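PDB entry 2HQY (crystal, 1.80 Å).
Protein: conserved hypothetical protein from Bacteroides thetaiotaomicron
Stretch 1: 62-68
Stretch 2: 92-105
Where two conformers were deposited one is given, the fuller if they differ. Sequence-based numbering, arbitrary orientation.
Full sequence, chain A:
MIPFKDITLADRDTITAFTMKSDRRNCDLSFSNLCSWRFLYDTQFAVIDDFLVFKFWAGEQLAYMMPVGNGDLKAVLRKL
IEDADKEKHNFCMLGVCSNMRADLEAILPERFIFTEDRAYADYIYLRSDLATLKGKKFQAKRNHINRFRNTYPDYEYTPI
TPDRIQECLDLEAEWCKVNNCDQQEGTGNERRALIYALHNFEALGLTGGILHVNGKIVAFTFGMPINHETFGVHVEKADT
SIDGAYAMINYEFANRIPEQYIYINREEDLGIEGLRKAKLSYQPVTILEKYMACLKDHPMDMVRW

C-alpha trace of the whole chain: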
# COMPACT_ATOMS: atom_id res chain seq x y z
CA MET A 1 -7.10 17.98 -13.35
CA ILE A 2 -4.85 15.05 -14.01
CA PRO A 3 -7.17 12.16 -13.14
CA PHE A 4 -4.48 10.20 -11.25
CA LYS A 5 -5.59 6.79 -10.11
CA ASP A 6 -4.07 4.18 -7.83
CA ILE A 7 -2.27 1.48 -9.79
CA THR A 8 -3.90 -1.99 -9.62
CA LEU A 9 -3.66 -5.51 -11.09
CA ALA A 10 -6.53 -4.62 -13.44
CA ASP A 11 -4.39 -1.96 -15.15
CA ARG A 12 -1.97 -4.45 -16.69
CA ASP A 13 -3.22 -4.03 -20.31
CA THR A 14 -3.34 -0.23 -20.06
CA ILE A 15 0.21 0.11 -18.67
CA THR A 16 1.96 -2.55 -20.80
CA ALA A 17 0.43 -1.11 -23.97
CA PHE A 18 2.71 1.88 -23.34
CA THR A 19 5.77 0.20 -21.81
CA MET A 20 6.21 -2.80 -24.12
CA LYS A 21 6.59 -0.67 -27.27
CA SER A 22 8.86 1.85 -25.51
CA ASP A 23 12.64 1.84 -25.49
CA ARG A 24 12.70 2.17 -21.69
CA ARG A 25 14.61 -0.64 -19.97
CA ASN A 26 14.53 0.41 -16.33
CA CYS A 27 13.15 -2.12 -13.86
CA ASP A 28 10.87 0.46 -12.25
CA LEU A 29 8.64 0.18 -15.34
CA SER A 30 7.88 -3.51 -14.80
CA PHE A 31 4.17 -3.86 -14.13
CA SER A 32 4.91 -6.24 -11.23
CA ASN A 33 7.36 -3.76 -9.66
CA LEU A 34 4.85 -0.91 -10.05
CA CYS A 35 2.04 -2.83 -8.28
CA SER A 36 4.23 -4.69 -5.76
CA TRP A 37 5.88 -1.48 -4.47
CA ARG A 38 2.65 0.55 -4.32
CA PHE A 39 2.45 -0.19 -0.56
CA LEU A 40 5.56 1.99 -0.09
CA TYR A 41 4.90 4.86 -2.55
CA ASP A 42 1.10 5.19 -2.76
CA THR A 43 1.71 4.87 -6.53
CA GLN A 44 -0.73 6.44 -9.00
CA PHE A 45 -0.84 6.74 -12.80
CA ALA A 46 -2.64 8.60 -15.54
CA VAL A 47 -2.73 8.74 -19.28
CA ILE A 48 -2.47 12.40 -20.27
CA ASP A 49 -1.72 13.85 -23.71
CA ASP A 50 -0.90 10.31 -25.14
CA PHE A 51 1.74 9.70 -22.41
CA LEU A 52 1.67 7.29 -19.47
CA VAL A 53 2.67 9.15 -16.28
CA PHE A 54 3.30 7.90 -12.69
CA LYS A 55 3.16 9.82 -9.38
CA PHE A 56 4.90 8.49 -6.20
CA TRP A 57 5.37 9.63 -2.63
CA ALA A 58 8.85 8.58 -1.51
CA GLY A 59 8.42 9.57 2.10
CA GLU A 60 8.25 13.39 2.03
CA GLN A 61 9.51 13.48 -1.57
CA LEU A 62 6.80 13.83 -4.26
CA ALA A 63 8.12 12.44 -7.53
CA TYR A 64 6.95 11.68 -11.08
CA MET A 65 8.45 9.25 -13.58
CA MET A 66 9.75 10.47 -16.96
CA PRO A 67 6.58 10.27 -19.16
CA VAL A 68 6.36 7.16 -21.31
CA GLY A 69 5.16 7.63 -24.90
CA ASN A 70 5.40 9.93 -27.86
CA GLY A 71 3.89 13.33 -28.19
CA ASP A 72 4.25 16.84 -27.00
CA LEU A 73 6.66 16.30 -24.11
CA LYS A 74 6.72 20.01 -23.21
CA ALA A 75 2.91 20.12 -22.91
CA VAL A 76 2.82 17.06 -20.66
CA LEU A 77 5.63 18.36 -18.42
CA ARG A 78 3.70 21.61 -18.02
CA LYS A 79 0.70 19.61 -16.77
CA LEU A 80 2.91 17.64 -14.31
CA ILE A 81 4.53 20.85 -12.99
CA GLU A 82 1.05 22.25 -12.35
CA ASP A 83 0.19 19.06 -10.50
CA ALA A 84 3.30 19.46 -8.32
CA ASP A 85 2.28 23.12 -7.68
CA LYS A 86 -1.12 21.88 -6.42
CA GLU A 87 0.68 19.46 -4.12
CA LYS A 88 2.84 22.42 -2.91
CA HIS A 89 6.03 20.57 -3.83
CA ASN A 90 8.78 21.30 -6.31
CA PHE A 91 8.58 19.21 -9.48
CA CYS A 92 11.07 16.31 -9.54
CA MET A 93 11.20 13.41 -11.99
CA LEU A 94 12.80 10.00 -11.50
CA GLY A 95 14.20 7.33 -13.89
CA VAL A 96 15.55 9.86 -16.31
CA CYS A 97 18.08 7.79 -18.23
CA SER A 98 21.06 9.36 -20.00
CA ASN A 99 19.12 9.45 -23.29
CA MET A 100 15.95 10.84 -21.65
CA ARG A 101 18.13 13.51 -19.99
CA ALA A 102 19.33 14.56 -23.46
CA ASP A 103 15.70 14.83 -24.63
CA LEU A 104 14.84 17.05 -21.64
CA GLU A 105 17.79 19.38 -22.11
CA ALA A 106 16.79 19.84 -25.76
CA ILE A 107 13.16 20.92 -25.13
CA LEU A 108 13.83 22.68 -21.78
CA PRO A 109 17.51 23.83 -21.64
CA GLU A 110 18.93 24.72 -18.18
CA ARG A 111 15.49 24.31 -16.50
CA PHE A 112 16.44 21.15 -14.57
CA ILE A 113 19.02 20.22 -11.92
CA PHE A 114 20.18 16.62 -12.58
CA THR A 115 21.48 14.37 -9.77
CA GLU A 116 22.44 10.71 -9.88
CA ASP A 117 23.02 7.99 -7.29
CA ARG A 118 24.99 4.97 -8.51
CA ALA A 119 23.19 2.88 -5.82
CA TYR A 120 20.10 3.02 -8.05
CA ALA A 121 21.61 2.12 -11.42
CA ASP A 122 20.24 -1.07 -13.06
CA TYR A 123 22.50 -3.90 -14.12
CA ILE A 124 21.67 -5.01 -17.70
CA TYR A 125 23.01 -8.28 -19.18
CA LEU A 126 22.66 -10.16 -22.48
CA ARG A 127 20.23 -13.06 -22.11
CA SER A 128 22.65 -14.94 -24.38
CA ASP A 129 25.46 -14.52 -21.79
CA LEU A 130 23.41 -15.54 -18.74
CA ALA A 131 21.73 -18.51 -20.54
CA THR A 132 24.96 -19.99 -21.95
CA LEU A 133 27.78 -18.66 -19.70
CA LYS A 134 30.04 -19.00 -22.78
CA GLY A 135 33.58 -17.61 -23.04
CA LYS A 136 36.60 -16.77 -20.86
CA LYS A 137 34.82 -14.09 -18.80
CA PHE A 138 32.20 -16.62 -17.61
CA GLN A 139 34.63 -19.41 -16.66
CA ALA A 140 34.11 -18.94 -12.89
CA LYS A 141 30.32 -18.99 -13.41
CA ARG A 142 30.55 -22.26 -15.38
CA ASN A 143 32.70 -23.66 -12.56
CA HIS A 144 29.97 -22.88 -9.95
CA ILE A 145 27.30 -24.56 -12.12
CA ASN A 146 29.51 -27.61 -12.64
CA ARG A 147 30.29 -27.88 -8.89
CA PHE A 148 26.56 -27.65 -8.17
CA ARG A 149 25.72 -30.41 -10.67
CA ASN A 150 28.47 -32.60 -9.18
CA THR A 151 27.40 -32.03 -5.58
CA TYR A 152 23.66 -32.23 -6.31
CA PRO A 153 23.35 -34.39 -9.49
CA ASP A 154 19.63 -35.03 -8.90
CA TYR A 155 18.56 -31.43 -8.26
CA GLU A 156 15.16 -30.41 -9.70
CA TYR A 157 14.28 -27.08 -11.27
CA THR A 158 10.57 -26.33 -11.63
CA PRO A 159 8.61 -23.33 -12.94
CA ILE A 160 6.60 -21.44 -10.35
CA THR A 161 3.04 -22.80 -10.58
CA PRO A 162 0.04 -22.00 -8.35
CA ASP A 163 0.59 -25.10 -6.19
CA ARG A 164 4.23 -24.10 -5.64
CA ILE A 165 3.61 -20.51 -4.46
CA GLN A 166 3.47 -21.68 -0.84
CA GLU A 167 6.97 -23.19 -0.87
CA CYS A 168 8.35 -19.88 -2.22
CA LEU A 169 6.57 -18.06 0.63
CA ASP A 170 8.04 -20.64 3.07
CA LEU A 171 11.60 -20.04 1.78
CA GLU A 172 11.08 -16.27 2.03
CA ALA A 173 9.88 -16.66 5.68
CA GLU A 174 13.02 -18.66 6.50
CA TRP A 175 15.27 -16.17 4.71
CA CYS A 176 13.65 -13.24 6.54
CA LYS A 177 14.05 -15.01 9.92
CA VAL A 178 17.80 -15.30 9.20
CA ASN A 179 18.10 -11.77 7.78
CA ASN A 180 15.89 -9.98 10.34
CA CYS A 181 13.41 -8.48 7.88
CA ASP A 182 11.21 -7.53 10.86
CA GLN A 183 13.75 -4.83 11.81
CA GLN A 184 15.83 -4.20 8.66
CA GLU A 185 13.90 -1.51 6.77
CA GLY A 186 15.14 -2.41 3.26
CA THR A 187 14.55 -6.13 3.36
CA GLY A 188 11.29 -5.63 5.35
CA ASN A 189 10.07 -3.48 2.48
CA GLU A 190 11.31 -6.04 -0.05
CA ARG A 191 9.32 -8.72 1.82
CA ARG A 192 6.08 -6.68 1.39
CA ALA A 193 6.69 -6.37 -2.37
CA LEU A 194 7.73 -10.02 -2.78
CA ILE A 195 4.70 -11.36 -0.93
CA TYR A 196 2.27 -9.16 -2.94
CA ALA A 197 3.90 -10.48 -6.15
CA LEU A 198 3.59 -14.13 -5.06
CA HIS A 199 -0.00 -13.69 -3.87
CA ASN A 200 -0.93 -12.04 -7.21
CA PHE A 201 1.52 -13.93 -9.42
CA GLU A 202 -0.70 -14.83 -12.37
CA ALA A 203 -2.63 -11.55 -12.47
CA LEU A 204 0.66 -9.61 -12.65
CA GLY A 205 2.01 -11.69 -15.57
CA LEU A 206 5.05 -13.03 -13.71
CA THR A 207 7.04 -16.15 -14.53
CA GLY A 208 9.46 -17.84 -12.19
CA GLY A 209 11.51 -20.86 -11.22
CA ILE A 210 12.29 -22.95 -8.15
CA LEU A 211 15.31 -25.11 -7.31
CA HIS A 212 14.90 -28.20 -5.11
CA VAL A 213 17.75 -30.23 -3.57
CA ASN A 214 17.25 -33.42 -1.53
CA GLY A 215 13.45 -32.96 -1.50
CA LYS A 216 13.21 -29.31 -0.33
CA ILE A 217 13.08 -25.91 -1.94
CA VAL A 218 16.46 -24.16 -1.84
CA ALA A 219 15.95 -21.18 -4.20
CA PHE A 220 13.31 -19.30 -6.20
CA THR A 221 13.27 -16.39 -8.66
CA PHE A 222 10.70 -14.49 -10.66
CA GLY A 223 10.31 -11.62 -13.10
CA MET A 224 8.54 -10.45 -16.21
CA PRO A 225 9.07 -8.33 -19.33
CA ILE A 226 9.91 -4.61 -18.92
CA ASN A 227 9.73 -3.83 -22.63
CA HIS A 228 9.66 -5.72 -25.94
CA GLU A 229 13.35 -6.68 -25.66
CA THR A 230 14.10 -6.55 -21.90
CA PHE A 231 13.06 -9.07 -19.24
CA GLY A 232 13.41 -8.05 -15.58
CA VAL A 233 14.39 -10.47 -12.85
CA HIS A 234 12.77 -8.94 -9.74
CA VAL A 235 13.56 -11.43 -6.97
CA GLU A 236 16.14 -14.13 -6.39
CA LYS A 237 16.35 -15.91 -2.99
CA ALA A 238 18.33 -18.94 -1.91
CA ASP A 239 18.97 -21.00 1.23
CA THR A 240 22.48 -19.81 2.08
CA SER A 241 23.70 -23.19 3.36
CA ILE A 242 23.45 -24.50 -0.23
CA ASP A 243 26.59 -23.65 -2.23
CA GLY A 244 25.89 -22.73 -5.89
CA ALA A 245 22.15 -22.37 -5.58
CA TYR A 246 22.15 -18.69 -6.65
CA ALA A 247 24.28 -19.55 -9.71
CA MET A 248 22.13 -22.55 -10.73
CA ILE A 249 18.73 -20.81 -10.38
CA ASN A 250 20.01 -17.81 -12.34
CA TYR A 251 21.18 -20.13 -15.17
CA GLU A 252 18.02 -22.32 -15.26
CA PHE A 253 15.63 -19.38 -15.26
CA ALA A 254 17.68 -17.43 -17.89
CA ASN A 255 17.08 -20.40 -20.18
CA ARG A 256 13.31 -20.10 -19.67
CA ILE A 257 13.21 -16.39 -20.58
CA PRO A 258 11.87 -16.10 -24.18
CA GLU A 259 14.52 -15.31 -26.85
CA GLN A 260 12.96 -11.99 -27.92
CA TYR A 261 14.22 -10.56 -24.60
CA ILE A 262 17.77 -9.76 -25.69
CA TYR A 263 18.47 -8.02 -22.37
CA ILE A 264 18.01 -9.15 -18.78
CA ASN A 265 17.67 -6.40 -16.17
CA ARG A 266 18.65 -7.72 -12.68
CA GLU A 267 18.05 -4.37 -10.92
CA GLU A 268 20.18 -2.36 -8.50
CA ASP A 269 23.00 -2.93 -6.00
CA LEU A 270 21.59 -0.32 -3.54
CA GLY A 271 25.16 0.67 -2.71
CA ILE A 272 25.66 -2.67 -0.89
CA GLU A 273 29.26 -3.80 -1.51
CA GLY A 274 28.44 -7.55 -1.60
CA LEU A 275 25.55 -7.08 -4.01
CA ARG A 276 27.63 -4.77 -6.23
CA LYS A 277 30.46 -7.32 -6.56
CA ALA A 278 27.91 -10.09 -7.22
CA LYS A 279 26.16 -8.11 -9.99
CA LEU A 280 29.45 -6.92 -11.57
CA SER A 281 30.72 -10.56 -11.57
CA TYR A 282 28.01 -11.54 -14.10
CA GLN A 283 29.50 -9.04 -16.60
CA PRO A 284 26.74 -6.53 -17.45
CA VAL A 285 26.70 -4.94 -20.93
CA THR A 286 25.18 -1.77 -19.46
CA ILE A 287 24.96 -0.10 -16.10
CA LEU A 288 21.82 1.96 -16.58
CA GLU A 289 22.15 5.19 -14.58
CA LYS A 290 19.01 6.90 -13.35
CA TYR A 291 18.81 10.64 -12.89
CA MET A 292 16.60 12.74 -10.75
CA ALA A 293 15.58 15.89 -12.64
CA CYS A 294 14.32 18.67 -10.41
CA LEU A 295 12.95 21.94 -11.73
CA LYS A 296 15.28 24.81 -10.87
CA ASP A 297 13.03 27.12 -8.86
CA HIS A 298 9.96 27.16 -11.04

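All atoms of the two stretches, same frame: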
# COMPACT_ATOMS: atom_id res chain seq x y z
N LEU A 62 7.75 14.10 -3.16
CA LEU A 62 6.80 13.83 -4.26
C LEU A 62 7.65 13.65 -5.50
O LEU A 62 8.54 14.48 -5.77
CB LEU A 62 5.86 15.02 -4.48
CG LEU A 62 4.95 14.97 -5.74
CD1 LEU A 62 3.95 13.81 -5.67
CD2 LEU A 62 4.23 16.28 -5.91
N ALA A 63 7.36 12.61 -6.29
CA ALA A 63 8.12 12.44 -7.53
C ALA A 63 7.25 11.88 -8.64
O ALA A 63 6.25 11.21 -8.37
CB ALA A 63 9.32 11.53 -7.31
N TYR A 64 7.63 12.19 -9.88
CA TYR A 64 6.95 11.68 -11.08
C TYR A 64 7.97 10.88 -11.87
O TYR A 64 9.17 11.10 -11.73
CB TYR A 64 6.40 12.86 -11.92
CG TYR A 64 5.41 13.71 -11.15
CD1 TYR A 64 4.02 13.50 -11.26
CD2 TYR A 64 5.85 14.71 -10.27
CE1 TYR A 64 3.09 14.29 -10.54
CE2 TYR A 64 4.92 15.51 -9.55
CZ TYR A 64 3.56 15.27 -9.69
OH TYR A 64 2.68 16.06 -8.97
N MET A 65 7.53 9.93 -12.69
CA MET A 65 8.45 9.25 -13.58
C MET A 65 8.57 10.08 -14.87
O MET A 65 7.71 10.89 -15.16
CB MET A 65 7.91 7.83 -13.85
CG MET A 65 8.81 6.92 -14.71
SD MET A 65 10.18 6.16 -13.77
CE MET A 65 9.29 5.01 -12.75
N MET A 66 9.67 9.92 -15.61
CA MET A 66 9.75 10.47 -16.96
C MET A 66 8.56 9.88 -17.74
O MET A 66 8.36 8.66 -17.73
CB MET A 66 11.10 10.11 -17.61
CG MET A 66 11.33 10.67 -19.03
SD MET A 66 11.55 12.48 -19.20
CE MET A 66 11.93 12.61 -20.97
N PRO A 67 7.72 10.75 -18.37
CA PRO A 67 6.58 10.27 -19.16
C PRO A 67 6.97 9.25 -20.21
O PRO A 67 7.99 9.39 -20.89
CB PRO A 67 6.06 11.55 -19.81
CG PRO A 67 6.43 12.64 -18.80
CD PRO A 67 7.79 12.23 -18.35
N VAL A 68 6.14 8.22 -20.34
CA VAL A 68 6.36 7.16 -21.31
C VAL A 68 5.40 7.39 -22.49
O VAL A 68 4.18 7.43 -22.32
CB VAL A 68 6.11 5.76 -20.70
CG1 VAL A 68 6.36 4.67 -21.73
CG2 VAL A 68 7.03 5.53 -19.49
N CYS A 92 9.91 17.17 -9.38
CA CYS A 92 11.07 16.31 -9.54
C CYS A 92 10.63 15.05 -10.26
O CYS A 92 9.57 14.47 -9.91
CB CYS A 92 11.68 15.92 -8.20
SG CYS A 92 12.49 17.28 -7.33
N MET A 93 11.44 14.64 -11.22
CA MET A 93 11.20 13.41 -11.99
C MET A 93 12.29 12.42 -11.71
O MET A 93 13.46 12.80 -11.53
CB MET A 93 11.20 13.68 -13.49
CG MET A 93 9.88 13.97 -14.11
SD MET A 93 10.05 14.27 -15.90
CE MET A 93 11.35 15.49 -16.00
N LEU A 94 11.89 11.14 -11.70
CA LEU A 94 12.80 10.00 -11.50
C LEU A 94 12.95 9.16 -12.77
O LEU A 94 12.17 9.33 -13.74
CB LEU A 94 12.28 9.12 -10.38
CG LEU A 94 12.18 9.72 -8.98
CD1 LEU A 94 11.65 8.66 -8.02
CD2 LEU A 94 13.52 10.25 -8.48
N GLY A 95 13.98 8.30 -12.79
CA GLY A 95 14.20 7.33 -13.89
C GLY A 95 14.56 7.96 -15.21
O GLY A 95 14.34 7.38 -16.29
N VAL A 96 15.11 9.16 -15.13
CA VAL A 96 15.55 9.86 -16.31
C VAL A 96 16.87 9.20 -16.70
O VAL A 96 17.89 9.35 -16.01
CB VAL A 96 15.71 11.36 -16.04
CG1 VAL A 96 16.17 12.11 -17.28
CG2 VAL A 96 14.40 11.92 -15.50
N CYS A 97 16.85 8.42 -17.77
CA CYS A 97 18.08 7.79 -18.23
C CYS A 97 18.88 8.81 -19.02
O CYS A 97 18.37 9.90 -19.33
CB CYS A 97 17.80 6.53 -19.06
SG CYS A 97 16.78 6.81 -20.51
N SER A 98 20.13 8.47 -19.33
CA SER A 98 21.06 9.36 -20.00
C SER A 98 20.46 9.92 -21.29
O SER A 98 20.53 11.13 -21.55
CB SER A 98 22.36 8.61 -20.28
OG SER A 98 23.46 9.25 -19.64
N ASN A 99 19.83 9.04 -22.07
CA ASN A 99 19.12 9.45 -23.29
C ASN A 99 17.92 10.35 -23.02
O ASN A 99 17.73 11.33 -23.74
CB ASN A 99 18.68 8.24 -24.10
CG ASN A 99 18.19 8.62 -25.49
OD1 ASN A 99 18.96 9.17 -26.29
ND2 ASN A 99 16.93 8.35 -25.78
N MET A 100 17.11 10.01 -22.01
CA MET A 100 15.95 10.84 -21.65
C MET A 100 16.39 12.22 -21.15
O MET A 100 15.70 13.22 -21.39
CB MET A 100 15.04 10.14 -20.63
CG MET A 100 14.42 8.84 -21.11
SD MET A 100 13.16 8.99 -22.40
CE MET A 100 13.48 7.53 -23.40
N ARG A 101 17.53 12.26 -20.46
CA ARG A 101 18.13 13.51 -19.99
C ARG A 101 18.48 14.42 -21.17
O ARG A 101 18.28 15.63 -21.10
CB ARG A 101 19.37 13.24 -19.14
CG ARG A 101 20.17 14.48 -18.80
CD ARG A 101 21.38 14.17 -17.93
NE ARG A 101 21.91 15.40 -17.35
CZ ARG A 101 23.11 15.53 -16.79
NH1 ARG A 101 23.94 14.50 -16.72
NH2 ARG A 101 23.49 16.70 -16.30
N ALA A 102 18.99 13.82 -22.24
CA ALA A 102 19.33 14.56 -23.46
C ALA A 102 18.08 15.16 -24.11
O ALA A 102 18.11 16.29 -24.61
CB ALA A 102 20.06 13.65 -24.44
N ASP A 103 16.99 14.40 -24.08
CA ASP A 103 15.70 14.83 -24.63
C ASP A 103 15.18 16.05 -23.86
O ASP A 103 14.70 17.02 -24.47
CB ASP A 103 14.69 13.68 -24.56
CG ASP A 103 15.13 12.44 -25.34
OD1 ASP A 103 15.77 12.58 -26.40
OD2 ASP A 103 14.81 11.32 -24.89
N LEU A 104 15.30 15.98 -22.54
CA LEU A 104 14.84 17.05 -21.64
C LEU A 104 15.59 18.34 -21.84
O LEU A 104 14.99 19.42 -21.83
CB LEU A 104 15.02 16.63 -20.19
CG LEU A 104 13.93 15.77 -19.58
CD1 LEU A 104 14.38 15.40 -18.18
CD2 LEU A 104 12.60 16.53 -19.57
N GLU A 105 16.91 18.23 -21.99
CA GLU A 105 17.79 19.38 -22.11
C GLU A 105 17.60 20.06 -23.46
O GLU A 105 17.89 21.25 -23.61
CB GLU A 105 19.25 18.94 -21.92
CG GLU A 105 20.25 20.07 -21.72
CD GLU A 105 20.03 20.86 -20.43
OE1 GLU A 105 19.58 20.28 -19.43
OE2 GLU A 105 20.34 22.08 -20.43
O HOH W 1 7.68 16.50 -7.66

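Strand 62-65 and the strand beginning at C92 pair in parallel, their axes 46° apart, through three backbone hydrogen bonds: Y64 N to C92 O (3.0 Å), L94 N to Y64 O (2.7 Å) and M66 N to L94 O (3.2 Å). At the N-terminal end of the ladder, one water bridges the strands, donating to L62 O and accepting from C92 N (both 2.9 Å). Side chains alternate across the sheet. Y64 and M93 share one face, where Y64 CB lies 4.3 Å from M93 CG; M65 and L94 share the other. L94, chi1 m and chi2 t, brings CD1 to 3.8 Å from A63 CB, an apolar contact against the alanine methyl. G95 adopts positive phi (67°), which favours glycine, and a CB there would fall 2.8 Å from M65 SD, a clash. Beyond the strand, M66 is the most deeply engaged residue, with 134 Å² covered. Its t, p, t chain is flexible and unbranched, and reaches from the sheet to the helix: SD lies 4.0 Å from M93 SD, and CE is 4.0 Å from both M100 CB and L104 CG. M93, its chi1 off-well at -92°, also sets SD 3.9 Å from P67 CD. The helix that receives M66 is capped by C97, whose chi1 p places SG to accept from M100 N (3.5 Å).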